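Local atomic coordinates of transcriptional regulator, BadM/Rrf2 family (Thermincola potens, PDB entry 4CIC), a protein that probably binds DNA as a transcriptional regulator of the Rrf2 family, an IscR linked to the control of iron-sulfur cluster biogenesis. Residues Gln48-Leu53 and Gly57-Val62. The protein carries 3 engineered substitutions. Numbering follows the deposited sequence.
Sequences QLIAVL and GLVKSV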
# COMPACT_ATOMS: atom_id res chain seq x y z
N GLN A 48 -23.07 7.03 6.17
CA GLN A 48 -22.92 5.62 5.86
C GLN A 48 -21.69 5.03 6.53
O GLN A 48 -21.71 3.88 6.98
CB GLN A 48 -22.89 5.41 4.34
CG GLN A 48 -24.23 5.76 3.71
CD GLN A 48 -24.26 5.51 2.21
OE1 GLN A 48 -23.76 4.49 1.74
NE2 GLN A 48 -24.86 6.43 1.46
N LEU A 49 -20.61 5.81 6.58
CA LEU A 49 -19.39 5.38 7.24
C LEU A 49 -19.66 5.07 8.69
O LEU A 49 -19.37 3.98 9.19
CB LEU A 49 -18.35 6.50 7.18
CG LEU A 49 -17.37 6.51 6.02
CD1 LEU A 49 -16.45 7.71 6.18
CD2 LEU A 49 -16.56 5.22 6.02
N ILE A 50 -20.23 6.06 9.37
CA ILE A 50 -20.46 6.00 10.80
C ILE A 50 -21.34 4.81 11.14
O ILE A 50 -21.16 4.18 12.18
CB ILE A 50 -21.12 7.30 11.29
CG1 ILE A 50 -20.10 8.44 11.26
CG2 ILE A 50 -21.70 7.13 12.72
CD1 ILE A 50 -19.11 8.39 12.40
N ALA A 51 -22.28 4.49 10.25
CA ALA A 51 -23.15 3.35 10.50
C ALA A 51 -22.35 2.07 10.66
O ALA A 51 -22.62 1.26 11.55
CB ALA A 51 -24.18 3.19 9.40
N VAL A 52 -21.36 1.87 9.79
CA VAL A 52 -20.51 0.69 9.91
C VAL A 52 -19.62 0.74 11.16
O VAL A 52 -19.52 -0.23 11.89
CB VAL A 52 -19.65 0.49 8.63
CG1 VAL A 52 -18.78 -0.74 8.76
CG2 VAL A 52 -20.57 0.38 7.42
N LEU A 53 -19.02 1.90 11.42
CA LEU A 53 -18.17 2.05 12.59
C LEU A 53 -18.97 1.82 13.87
O LEU A 53 -18.44 1.30 14.85
CB LEU A 53 -17.52 3.43 12.60
CG LEU A 53 -16.54 3.70 11.46
CD1 LEU A 53 -16.11 5.14 11.50
CD2 LEU A 53 -15.34 2.80 11.62
N GLY A 57 -18.66 -1.25 16.86
CA GLY A 57 -18.40 -0.96 18.26
C GLY A 57 -17.27 0.05 18.42
O GLY A 57 -16.69 0.18 19.50
N LEU A 58 -16.97 0.79 17.35
CA LEU A 58 -15.93 1.81 17.38
C LEU A 58 -16.49 3.18 17.75
O LEU A 58 -15.77 4.03 18.26
CB LEU A 58 -15.20 1.91 16.04
CG LEU A 58 -14.16 0.79 15.84
CD1 LEU A 58 -13.54 0.85 14.45
CD2 LEU A 58 -13.09 0.91 16.93
N VAL A 59 -17.77 3.40 17.45
CA VAL A 59 -18.41 4.65 17.82
C VAL A 59 -19.79 4.36 18.37
O VAL A 59 -20.37 3.31 18.11
CB VAL A 59 -18.56 5.63 16.63
CG1 VAL A 59 -17.21 5.89 15.97
CG2 VAL A 59 -19.55 5.09 15.64
N LYS A 60 -20.29 5.27 19.19
CA LYS A 60 -21.62 5.10 19.74
C LYS A 60 -22.39 6.41 19.63
O LYS A 60 -21.81 7.49 19.56
CB LYS A 60 -21.56 4.62 21.19
CG LYS A 60 -20.70 5.48 22.09
CD LYS A 60 -20.69 4.97 23.53
CE LYS A 60 -22.04 5.15 24.19
NZ LYS A 60 -22.01 4.64 25.59
N SER A 61 -23.71 6.28 19.60
CA SER A 61 -24.61 7.40 19.53
C SER A 61 -25.15 7.68 20.93
O SER A 61 -25.38 6.76 21.71
CB SER A 61 -25.77 7.08 18.58
OG SER A 61 -26.80 8.04 18.69
N VAL A 62 -25.32 8.96 21.25
CA VAL A 62 -25.91 9.33 22.53
C VAL A 62 -27.12 10.25 22.30
O VAL A 62 -27.17 11.00 21.33
CB VAL A 62 -24.88 10.01 23.43
CG1 VAL A 62 -23.68 9.11 23.65
CG2 VAL A 62 -24.43 11.29 22.81
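The carbonyl oxygen of L53, in the last turns of helix 43-55, takes two backbone bonds from the chain that leaves the helix: one from L58, with N 2.9 Å from L53 O and lying almost in line with the carbonyl bond (C=O...N 165°), and a weak one from V59, whose N is 3.4 Å from the same L53 O. Between helix and strand, G57 adopts positive phi (87°) and closes a Schellman motif, so the chain turns sharply off the helix axis and L58 lies next to the helix end, its CA 5.3 Å from that of L53. The motif ends the helix and leads, through L58, into strand 59-62, which brings side chains from both segments together. The isobutyl groups of L53 and L58 slant across one another, meeting through single methyls, L53 CD2 and L58 CD1, at 3.9 Å. V59 sits against the helix with both its methyls near L53 CB; in the conformer described here, chi1 of -55° sets CG2 between the backbone N and the carbonyl carbon, and V59 CG2 lies against the helix backbone, 3.8 Å from L53 C and 4.0 Å from L53 CB. The same methyl meets I50 one helical turn earlier, V59 CG2 lying 4.2 Å from I50 CG2, and these two side chains cross at about a right angle. In the winged helix-turn-helix fold of Rrf2 regulators, helix 43-55 corresponds to the probable recognition helix and strand 59-62 opens the wing, pairing antiparallel with strand 68-71; this turn therefore couples the two elements directly. M18 of helix 9-23 packs on both L53 and V59, while helix 80-87 supplies L87 to L53 and V86 to L58. I50 also touches Y69 on the partner strand of the wing.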